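Side-chain contacts in probable mannosyltransferase KTR4 (Saccharomyces cerevisiae, PDB 5A07), which is probably a glycosyltransferase of the GT-A clan, seen here with guanosine-5'-diphosphate and a manganese (II) ion bound: residues Ser109-Ser114 / Leu231-Asn236; Glu117-Ser122 / Asp148-Gly153; Ser121-Leu126 / Ser156-Asp161. All blocks are in the same frame, centred on the assembly; numbering follows the deposited sequence.

Interaction 1. Residues Ser109-Ser114 / Leu231-Asn236. With MN (manganese (II) ion), chain G; GDP (guanosine-5'-diphosphate), chain F.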
loop_
_atom_site.group_PDB
_atom_site.type_symbol
_atom_site.label_atom_id
_atom_site.label_comp_id
_atom_site.label_asym_id
_atom_site.label_seq_id
_atom_site.Cartn_x
_atom_site.Cartn_y
_atom_site.Cartn_z
ATOM N N SER B 109 -13.486 -3.033 1.973
ATOM C CA SER B 109 -13.636 -2.104 0.883
ATOM C C SER B 109 -14.366 -0.843 1.371
ATOM O O SER B 109 -15.488 -0.932 1.894
ATOM C CB SER B 109 -14.474 -2.661 -0.284
ATOM O OG SER B 109 -14.136 -3.975 -0.703
ATOM N N LEU B 110 -13.758 0.287 1.079
ATOM C CA LEU B 110 -14.376 1.576 1.201
ATOM C C LEU B 110 -14.895 1.895 -0.144
ATOM O O LEU B 110 -14.108 2.056 -1.081
ATOM C CB LEU B 110 -13.318 2.607 1.583
ATOM C CG LEU B 110 -13.771 4.046 1.649
ATOM C CD1 LEU B 110 -14.649 4.269 2.890
ATOM C CD2 LEU B 110 -12.616 5.055 1.650
ATOM N N VAL B 111 -16.239 1.995 -0.271
ATOM C CA VAL B 111 -16.851 2.211 -1.558
ATOM C C VAL B 111 -18.134 3.030 -1.446
ATOM O O VAL B 111 -18.705 3.115 -0.360
ATOM C CB VAL B 111 -17.264 0.886 -2.240
ATOM C CG1 VAL B 111 -16.029 0.172 -2.790
ATOM C CG2 VAL B 111 -17.911 -0.071 -1.293
ATOM N N ARG B 112 -18.524 3.598 -2.588
ATOM C CA ARG B 112 -19.736 4.354 -2.710
ATOM C C ARG B 112 -20.835 3.437 -3.215
ATOM O O ARG B 112 -20.582 2.369 -3.763
ATOM C CB ARG B 112 -19.533 5.496 -3.678
ATOM C CG ARG B 112 -18.614 6.599 -3.188
ATOM C CD ARG B 112 -18.115 7.493 -4.322
ATOM N NE ARG B 112 -17.119 6.633 -4.987
ATOM C CZ ARG B 112 -15.950 7.007 -5.489
ATOM N NH1 ARG B 112 -15.594 8.274 -5.457
ATOM N NH2 ARG B 112 -15.128 6.087 -6.001
ATOM N N ASN B 113 -22.102 3.829 -2.994
ATOM C CA ASN B 113 -23.227 3.087 -3.591
ATOM C C ASN B 113 -23.084 2.895 -5.087
ATOM O O ASN B 113 -23.400 1.813 -5.656
ATOM C CB ASN B 113 -24.596 3.747 -3.211
ATOM C CG ASN B 113 -24.959 3.458 -1.736
ATOM O OD1 ASN B 113 -25.125 2.312 -1.328
ATOM N ND2 ASN B 113 -25.019 4.502 -0.937
ATOM N N SER B 114 -22.569 3.932 -5.724
ATOM C CA SER B 114 -22.389 3.947 -7.146
ATOM C C SER B 114 -21.267 3.011 -7.597
ATOM O O SER B 114 -21.157 2.811 -8.784
ATOM C CB SER B 114 -22.081 5.372 -7.655
ATOM O OG SER B 114 -20.909 5.828 -7.102
ATOM N N LEU B 231 -9.491 -4.082 -0.644
ATOM C CA LEU B 231 -9.988 -4.330 -1.981
ATOM C C LEU B 231 -10.632 -3.060 -2.536
ATOM O O LEU B 231 -11.402 -2.382 -1.841
ATOM C CB LEU B 231 -11.048 -5.414 -1.918
ATOM C CG LEU B 231 -11.531 -5.891 -3.262
ATOM C CD1 LEU B 231 -10.445 -6.630 -4.038
ATOM C CD2 LEU B 231 -12.704 -6.821 -3.007
ATOM N N GLU B 232 -10.275 -2.685 -3.764
ATOM C CA GLU B 232 -10.861 -1.516 -4.415
ATOM C C GLU B 232 -11.666 -1.955 -5.644
ATOM O O GLU B 232 -11.504 -3.074 -6.138
ATOM C CB GLU B 232 -9.794 -0.540 -4.900
ATOM C CG GLU B 232 -9.076 0.141 -3.761
ATOM C CD GLU B 232 -8.486 1.501 -4.082
ATOM O OE1 GLU B 232 -8.421 1.917 -5.268
ATOM O OE2 GLU B 232 -7.881 2.051 -3.141
ATOM N N PRO B 233 -12.571 -1.098 -6.074
ATOM C CA PRO B 233 -13.340 -1.445 -7.264
ATOM C C PRO B 233 -12.468 -1.597 -8.510
ATOM O O PRO B 233 -11.443 -0.929 -8.635
ATOM C CB PRO B 233 -14.279 -0.240 -7.449
ATOM C CG PRO B 233 -14.367 0.356 -6.115
ATOM C CD PRO B 233 -13.000 0.174 -5.524
ATOM N N ASN B 234 -12.929 -2.432 -9.436
ATOM C CA ASN B 234 -12.316 -2.486 -10.771
ATOM C C ASN B 234 -10.847 -3.013 -10.809
ATOM O O ASN B 234 -10.055 -2.550 -11.589
ATOM C CB ASN B 234 -12.368 -1.107 -11.429
ATOM C CG ASN B 234 -12.292 -1.203 -12.936
ATOM O OD1 ASN B 234 -12.589 -2.247 -13.519
ATOM N ND2 ASN B 234 -11.835 -0.134 -13.575
ATOM N N VAL B 235 -10.533 -3.988 -9.972
ATOM C CA VAL B 235 -9.213 -4.592 -9.999
ATOM C C VAL B 235 -9.353 -5.995 -10.445
ATOM O O VAL B 235 -10.470 -6.565 -10.500
ATOM C CB VAL B 235 -8.506 -4.503 -8.622
ATOM C CG1 VAL B 235 -8.459 -3.090 -8.185
ATOM C CG2 VAL B 235 -9.210 -5.349 -7.559
ATOM N N ASN B 236 -8.216 -6.589 -10.744
ATOM C CA ASN B 236 -8.147 -7.937 -11.282
ATOM C C ASN B 236 -7.164 -8.776 -10.531
ATOM O O ASN B 236 -6.127 -8.261 -10.102
ATOM C CB ASN B 236 -7.703 -7.888 -12.769
ATOM C CG ASN B 236 -8.683 -7.084 -13.626
ATOM O OD1 ASN B 236 -9.765 -7.561 -13.948
ATOM N ND2 ASN B 236 -8.371 -5.840 -13.844
HETATM MN MN MN G . -8.819 2.905 -7.165
HETATM P PB GDP F . -7.490 6.012 -6.772
HETATM O O1B GDP F . -7.711 6.578 -8.124
HETATM O O2B GDP F . -6.580 6.657 -5.897
HETATM O O3B GDP F . -7.412 4.532 -6.795
HETATM O O3A GDP F . -8.865 6.474 -6.044
HETATM P PA GDP F . -10.275 5.764 -5.885
HETATM O O1A GDP F . -11.400 6.591 -6.335
HETATM O O2A GDP F . -10.350 4.360 -6.323
HETATM O "O5'" GDP F . -10.398 5.775 -4.312
HETATM C "C5'" GDP F . -9.791 4.894 -3.358
HETATM C "C4'" GDP F . -10.794 4.022 -2.622
HETATM O "O4'" GDP F . -11.630 4.890 -1.847
HETATM C "C3'" GDP F . -11.704 3.199 -3.518
HETATM O "O3'" GDP F . -12.072 1.987 -2.814
HETATM C "C2'" GDP F . -12.909 4.132 -3.716
HETATM O "O2'" GDP F . -14.111 3.411 -3.950
HETATM C "C1'" GDP F . -12.966 4.778 -2.376
HETATM N N9 GDP F . -13.488 6.165 -2.393
HETATM C C8 GDP F . -12.972 7.267 -2.995
HETATM N N7 GDP F . -13.763 8.372 -2.687
HETATM C C5 GDP F . -14.763 7.928 -1.865
HETATM C C6 GDP F . -15.900 8.576 -1.184
HETATM O O6 GDP F . -15.991 9.829 -1.390
HETATM N N1 GDP F . -16.714 7.803 -0.453
HETATM C C2 GDP F . -16.536 6.433 -0.338
HETATM N N2 GDP F . -17.387 5.725 0.398
HETATM N N3 GDP F . -15.499 5.785 -0.953
HETATM C C4 GDP F . -14.589 6.488 -1.652
HETATM O O HOH W 1 -11.199 0.130 -0.706
HETATM O O HOH W 2 -10.629 1.471 -7.790
HETATM O O HOH W 3 -9.292 3.898 -9.265
#

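Interaction 2. Residues Glu117-Ser122 / Asp148-Gly153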
loop_
_atom_site.group_PDB
_atom_site.type_symbol
_atom_site.label_atom_id
_atom_site.label_comp_id
_atom_site.label_asym_id
_atom_site.label_seq_id
_atom_site.Cartn_x
_atom_site.Cartn_y
_atom_site.Cartn_z
ATOM N N GLU B 117 -21.240 -2.062 -9.194
ATOM C CA GLU B 117 -20.852 -3.010 -10.258
ATOM C C GLU B 117 -19.358 -3.309 -10.308
ATOM O O GLU B 117 -18.960 -4.460 -10.510
ATOM C CB GLU B 117 -21.295 -2.463 -11.604
ATOM C CG GLU B 117 -22.749 -2.421 -11.773
ATOM C CD GLU B 117 -23.112 -1.807 -13.136
ATOM O OE1 GLU B 117 -22.904 -0.560 -13.325
ATOM O OE2 GLU B 117 -23.576 -2.629 -13.993
ATOM N N ASP B 118 -18.568 -2.304 -10.043
ATOM C CA ASP B 118 -17.096 -2.385 -10.119
ATOM C C ASP B 118 -16.546 -3.124 -8.930
ATOM O O ASP B 118 -15.581 -3.834 -9.046
ATOM C CB ASP B 118 -16.525 -0.963 -10.224
ATOM C CG ASP B 118 -16.628 -0.419 -11.635
ATOM O OD1 ASP B 118 -16.972 -1.217 -12.554
ATOM O OD2 ASP B 118 -16.381 0.768 -11.845
ATOM N N ILE B 119 -17.157 -2.951 -7.776
ATOM C CA ILE B 119 -16.736 -3.738 -6.619
ATOM C C ILE B 119 -17.154 -5.147 -6.724
ATOM O O ILE B 119 -16.391 -6.061 -6.328
ATOM C CB ILE B 119 -17.118 -3.089 -5.248
ATOM C CG1 ILE B 119 -16.207 -3.633 -4.149
ATOM C CG2 ILE B 119 -18.596 -3.309 -4.887
ATOM C CD1 ILE B 119 -14.733 -3.321 -4.226
ATOM N N ILE B 120 -18.321 -5.422 -7.303
ATOM C CA ILE B 120 -18.674 -6.801 -7.577
ATOM C C ILE B 120 -17.626 -7.547 -8.433
ATOM O O ILE B 120 -17.286 -8.727 -8.191
ATOM C CB ILE B 120 -20.098 -6.869 -8.204
ATOM C CG1 ILE B 120 -21.146 -6.705 -7.086
ATOM C CG2 ILE B 120 -20.296 -8.232 -8.907
ATOM C CD1 ILE B 120 -22.574 -6.576 -7.631
ATOM N N SER B 121 -17.182 -6.868 -9.460
ATOM C CA SER B 121 -16.169 -7.406 -10.397
ATOM C C SER B 121 -14.881 -7.817 -9.595
ATOM O O SER B 121 -14.379 -8.972 -9.694
ATOM C CB SER B 121 -15.854 -6.304 -11.405
ATOM O OG SER B 121 -14.900 -6.801 -12.279
ATOM N N SER B 122 -14.479 -6.936 -8.707
ATOM C CA SER B 122 -13.310 -7.198 -7.844
ATOM C C SER B 122 -13.552 -8.357 -6.926
ATOM O O SER B 122 -12.687 -9.225 -6.793
ATOM C CB SER B 122 -12.935 -5.949 -7.029
ATOM O OG SER B 122 -12.648 -4.839 -7.828
ATOM N N ASP B 148 -30.226 -0.543 0.582
ATOM C CA ASP B 148 -30.617 -1.918 0.493
ATOM C C ASP B 148 -30.290 -2.578 -0.844
ATOM O O ASP B 148 -30.002 -3.761 -0.860
ATOM C CB ASP B 148 -32.131 -2.107 0.703
ATOM C CG ASP B 148 -32.536 -1.917 2.177
ATOM O OD1 ASP B 148 -31.663 -1.787 3.043
ATOM O OD2 ASP B 148 -33.721 -1.906 2.463
ATOM N N GLU B 149 -30.408 -1.846 -1.952
ATOM C CA GLU B 149 -30.041 -2.429 -3.253
ATOM C C GLU B 149 -28.521 -2.719 -3.402
ATOM O O GLU B 149 -28.133 -3.737 -3.954
ATOM C CB GLU B 149 -30.478 -1.506 -4.399
ATOM C CG GLU B 149 -32.016 -1.556 -4.538
ATOM C CD GLU B 149 -32.537 -0.875 -5.784
ATOM O OE1 GLU B 149 -31.933 0.112 -6.201
ATOM O OE2 GLU B 149 -33.510 -1.439 -6.367
ATOM N N PHE B 150 -27.709 -1.876 -2.814
ATOM C CA PHE B 150 -26.255 -2.203 -2.660
ATOM C C PHE B 150 -26.029 -3.492 -1.921
ATOM O O PHE B 150 -25.412 -4.449 -2.447
ATOM C CB PHE B 150 -25.512 -1.045 -2.042
ATOM C CG PHE B 150 -24.028 -1.231 -2.061
ATOM C CD1 PHE B 150 -23.432 -2.008 -1.126
ATOM C CD2 PHE B 150 -23.272 -0.666 -3.055
ATOM C CE1 PHE B 150 -22.080 -2.220 -1.123
ATOM C CE2 PHE B 150 -21.903 -0.833 -3.066
ATOM C CZ PHE B 150 -21.306 -1.602 -2.117
ATOM N N LYS B 151 -26.563 -3.586 -0.713
ATOM C CA LYS B 151 -26.407 -4.761 0.073
ATOM C C LYS B 151 -26.913 -5.994 -0.589
ATOM O O LYS B 151 -26.250 -7.065 -0.568
ATOM C CB LYS B 151 -27.085 -4.571 1.426
ATOM C CG LYS B 151 -26.555 -3.368 2.180
ATOM C CD LYS B 151 -27.199 -3.304 3.572
ATOM C CE LYS B 151 -27.001 -1.932 4.160
ATOM N NZ LYS B 151 -27.705 -1.928 5.514
ATOM N N ASP B 152 -28.111 -5.904 -1.166
ATOM C CA ASP B 152 -28.687 -7.069 -1.843
ATOM C C ASP B 152 -27.817 -7.483 -3.056
ATOM O O ASP B 152 -27.680 -8.710 -3.354
ATOM C CB ASP B 152 -30.113 -6.734 -2.366
ATOM C CG ASP B 152 -31.172 -6.679 -1.213
ATOM O OD1 ASP B 152 -30.943 -7.324 -0.173
ATOM O OD2 ASP B 152 -32.203 -6.032 -1.427
ATOM N N GLY B 153 -27.295 -6.488 -3.751
ATOM C CA GLY B 153 -26.457 -6.754 -4.924
ATOM C C GLY B 153 -25.205 -7.544 -4.509
ATOM O O GLY B 153 -24.829 -8.547 -5.111
#

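Interaction 3. Residues Ser121-Leu126 / Ser156-Asp161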
loop_
_atom_site.group_PDB
_atom_site.type_symbol
_atom_site.label_atom_id
_atom_site.label_comp_id
_atom_site.label_asym_id
_atom_site.label_seq_id
_atom_site.Cartn_x
_atom_site.Cartn_y
_atom_site.Cartn_z
ATOM N N SER B 121 -17.182 -6.868 -9.460
ATOM C CA SER B 121 -16.169 -7.406 -10.397
ATOM C C SER B 121 -14.881 -7.817 -9.595
ATOM O O SER B 121 -14.379 -8.972 -9.694
ATOM C CB SER B 121 -15.854 -6.304 -11.405
ATOM O OG SER B 121 -14.900 -6.801 -12.279
ATOM N N SER B 122 -14.479 -6.936 -8.707
ATOM C CA SER B 122 -13.310 -7.198 -7.844
ATOM C C SER B 122 -13.552 -8.357 -6.926
ATOM O O SER B 122 -12.687 -9.225 -6.793
ATOM C CB SER B 122 -12.935 -5.949 -7.029
ATOM O OG SER B 122 -12.648 -4.839 -7.828
ATOM N N ILE B 123 -14.709 -8.408 -6.300
ATOM C CA ILE B 123 -15.044 -9.467 -5.371
ATOM C C ILE B 123 -15.072 -10.814 -6.058
ATOM O O ILE B 123 -14.556 -11.788 -5.565
ATOM C CB ILE B 123 -16.357 -9.147 -4.697
ATOM C CG1 ILE B 123 -16.203 -7.955 -3.746
ATOM C CG2 ILE B 123 -16.832 -10.326 -3.971
ATOM C CD1 ILE B 123 -17.550 -7.315 -3.383
ATOM N N GLN B 124 -15.640 -10.862 -7.259
ATOM C CA GLN B 124 -15.739 -12.137 -7.974
ATOM C C GLN B 124 -14.345 -12.708 -8.314
ATOM O O GLN B 124 -14.084 -13.912 -8.205
ATOM C CB GLN B 124 -16.565 -11.947 -9.267
ATOM C CG GLN B 124 -18.054 -11.807 -8.925
ATOM C CD GLN B 124 -18.914 -11.559 -10.141
ATOM O OE1 GLN B 124 -18.466 -10.878 -11.024
ATOM N NE2 GLN B 124 -20.164 -11.984 -10.112
ATOM N N GLN B 125 -13.478 -11.859 -8.730
ATOM C CA GLN B 125 -12.112 -12.271 -8.949
ATOM C C GLN B 125 -11.351 -12.681 -7.701
ATOM O O GLN B 125 -10.569 -13.684 -7.725
ATOM C CB GLN B 125 -11.400 -11.150 -9.688
ATOM C CG GLN B 125 -11.991 -11.140 -11.095
ATOM C CD GLN B 125 -11.301 -10.159 -11.878
ATOM O OE1 GLN B 125 -11.785 -9.037 -11.960
ATOM N NE2 GLN B 125 -10.097 -10.445 -12.226
ATOM N N LEU B 126 -11.560 -11.966 -6.602
ATOM C CA LEU B 126 -10.874 -12.332 -5.340
ATOM C C LEU B 126 -11.444 -13.663 -4.853
ATOM O O LEU B 126 -10.702 -14.509 -4.310
ATOM C CB LEU B 126 -11.083 -11.260 -4.261
ATOM C CG LEU B 126 -10.524 -11.577 -2.887
ATOM C CD1 LEU B 126 -9.055 -11.704 -3.003
ATOM C CD2 LEU B 126 -10.940 -10.440 -1.939
ATOM N N SER B 156 -26.125 -11.069 -3.501
ATOM C CA SER B 156 -26.560 -11.952 -4.600
ATOM C C SER B 156 -25.360 -12.621 -5.293
ATOM O O SER B 156 -25.536 -13.655 -5.964
ATOM C CB SER B 156 -27.409 -11.134 -5.603
ATOM O OG SER B 156 -26.591 -10.297 -6.381
ATOM N N ILE B 157 -24.136 -12.029 -5.175
ATOM C CA ILE B 157 -23.011 -12.565 -5.937
ATOM C C ILE B 157 -22.031 -13.365 -5.097
ATOM O O ILE B 157 -21.028 -13.826 -5.605
ATOM C CB ILE B 157 -22.359 -11.467 -6.822
ATOM C CG1 ILE B 157 -21.943 -10.239 -6.001
ATOM C CG2 ILE B 157 -23.348 -11.032 -7.866
ATOM C CD1 ILE B 157 -20.589 -10.396 -5.395
ATOM N N LEU B 158 -22.333 -13.557 -3.811
ATOM C CA LEU B 158 -21.503 -14.301 -2.895
ATOM C C LEU B 158 -22.199 -15.536 -2.430
ATOM O O LEU B 158 -23.406 -15.554 -2.399
ATOM C CB LEU B 158 -21.184 -13.430 -1.670
ATOM C CG LEU B 158 -20.070 -12.372 -1.869
ATOM C CD1 LEU B 158 -20.027 -11.408 -0.677
ATOM C CD2 LEU B 158 -18.716 -13.023 -2.077
ATOM N N PRO B 159 -21.458 -16.551 -1.987
ATOM C CA PRO B 159 -22.159 -17.684 -1.401
ATOM C C PRO B 159 -22.991 -17.293 -0.210
ATOM O O PRO B 159 -22.729 -16.285 0.498
ATOM C CB PRO B 159 -21.053 -18.605 -0.955
ATOM C CG PRO B 159 -19.913 -18.240 -1.825
ATOM C CD PRO B 159 -20.017 -16.766 -2.070
ATOM N N LYS B 160 -24.028 -18.091 0.031
ATOM C CA LYS B 160 -24.969 -17.775 1.112
ATOM C C LYS B 160 -24.282 -17.750 2.491
ATOM O O LYS B 160 -24.658 -17.006 3.376
ATOM C CB LYS B 160 -26.122 -18.805 1.012
ATOM C CG LYS B 160 -26.762 -19.321 2.270
ATOM C CD LYS B 160 -27.506 -20.638 1.977
ATOM C CE LYS B 160 -28.069 -21.194 3.261
ATOM N NZ LYS B 160 -29.148 -20.273 3.687
ATOM N N ASP B 161 -23.270 -18.561 2.691
ATOM C CA ASP B 161 -22.599 -18.561 4.021
ATOM C C ASP B 161 -21.520 -17.445 4.213
ATOM O O ASP B 161 -20.911 -17.358 5.253
ATOM C CB ASP B 161 -21.933 -19.942 4.287
ATOM C CG ASP B 161 -20.980 -20.393 3.145
ATOM O OD1 ASP B 161 -21.140 -19.923 1.988
ATOM O OD2 ASP B 161 -20.087 -21.239 3.387
#

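Interaction 1. Residues Ser109-Ser114 / Leu231-Asn236
Val111 overlaps the ring of Pro233 beside the ribose of guanosine-5'-diphosphate. CG1 of Val111 lies 3.7 Å from CG of Pro233. The two side chains run alongside each other, pointing opposite ways. CG1 is the branch anti to the carbonyl carbon (chi1 -75°), and this turns it to both the proline ring and the ribose O2'. CD of Pro233 touches O3' of the ribose.

Backbone carbonyls hold the ribose. The carbonyl O of Leu110 accepts a hydrogen bond from each ribose hydroxyl, at 2.7 Å from O3'. Water 1 ties the segments together: it accepts from Leu110 N and donates to Leu231 O, 2.8 Å away, and it also bonds O3'. OG of Ser109 makes at most a weak hydrogen bond to Leu231 O, 3.4 Å away.

Residues 109-114 run off the end of strand 105-110, and residues 231-236 follow its parallel neighbour 227-230, in the nucleotide-binding sheet of a GT-A fold. Glu232 opens the sequence Glu-Pro-Asn, at a position consistent with the metal-binding DXD motif of many GT-A proteins. Its OE1 binds manganese at 2.2 Å, while OE2 forms a salt bridge with Arg230. Two carboxylate oxygens with separate partners should hold the group against rotation. O3B and O2A of the nucleotide, waters 2 and 3, and His381 also bind the metal. Water 2 donates to the carbonyl O of Pro233 at 2.7 Å, linking the metal shell to the loop.

Arg112 takes the base. Its CG lies 3.5 Å from C2 of the purine, and the chain then bends at chi3 (-74°). This lays one guanidinium face against the imidazole side of the purine. C8 is 3.4 Å above the guanidinium plane, toward its rim, and NH1 is closest to N7. NE is paired with Asp115.

Interaction 2. Residues Glu117-Ser122 / Asp148-Gly153
Two helical segments come nearest at Ile120 and Gly153, whose CA atoms are 8.2 Å apart. No hydrogen bond crosses between them. The contact is van der Waals packing over a small area.

Ile120 makes the closest approach. Its CG1 is anti to the carbonyl carbon (chi1 -78°) and the chain extends from there, which carries CD1 to the backbone of Gly153. CD1 of Ile120 lies 3.9 Å from the carbonyl O of Gly153. Gly153 has no side chain, so the methyl meets the main chain itself.

Ile119 makes the second touch. Its CG2 lies 4.2 Å from CZ of Phe150, at the far end of the ring. The methyl approaches the ring obliquely. Phe150 also meets the ring of Phe146, with planes about 30° apart, and touches Val111 and Phe166.

Both isoleucines also pack on Ile154, one residue further along the second helix. The contact thus joins helix 116-131, which follows strand 105-110, to helix 148-156, which lies between strands 138-142 and 164-168 in the chain. All three strands belong to the parallel part of the main sheet.

Interaction 3. Residues Ser121-Leu126 / Ser156-Asp161
Ile123 packs against Ile157 and Leu158 where a helix of the Rossmann-like, parallel part of the GT-A fold meets a connecting loop. Helix 116-131 carries the first segment. The second is in the turn that leaves helix 148-156 and leads to strand 164-168. The nearest CA atoms, of Gln124 and Ile157, are 7.6 Å apart, so side chains alone bridge the gap.

The apolar contacts centre on one methyl. CG2 of Ile123 is anti to its backbone N and faces the loop. It lies 3.8 Å from CD2 of Leu158 and 4.0 Å from CD1 of Ile157. Ile123 crosses each of these side chains at about a right angle. In Ile157, CG1 sits between the backbone N and the carbonyl carbon (chi1 55°), and from there CD1 reaches toward the helix. Ile123 also touches Tyr138 and Phe140 of strand 138-142 and Leu231; Leu158 shares Tyr138. Leu158 also touches Glu127, one turn beyond Ile123. The loop's contacts thus run down the helix to Glu127.

No hydrogen bond links the two segments. The helix keeps its backbone bonds, such as Leu126 N to Ser122 O at 3.0 Å and Gln125 N to Ser121 O at 3.2 Å. Ser156 OG is bonded to Gly153 O, which ties the loop back to its own helix.

The polar side chain in the contact is Gln124, on the exposed side. Gln124 extends beyond CG and crosses Ile157 at about a right angle. Its amide covers the branch point of the isoleucine by packing alone: NE2 lies 4.0 Å from both CB and CG2 of Ile157.

How the interactions relate
Interaction 1 is buried and lies at the nucleotide and metal site. Its segments meet partly through water and bound groups. Interactions 2 and 3 are only partly buried and lie further out. They are mainly van der Waals packing, with no hydrogen bond between their segments. Both use helix 116-131, first against helix 148-156 and then against the loop after it. Ile120 and Ile157 join them, with CG1 of each 3.8 Å apart. The same helix reaches interaction 1 from another side: Ser122 OG bonds Glu232 O, and Asn234 N probably hydrogen-bonds Asp118 O. The helix thus lies between the metal-site loop and helix 148-156 with its following loop.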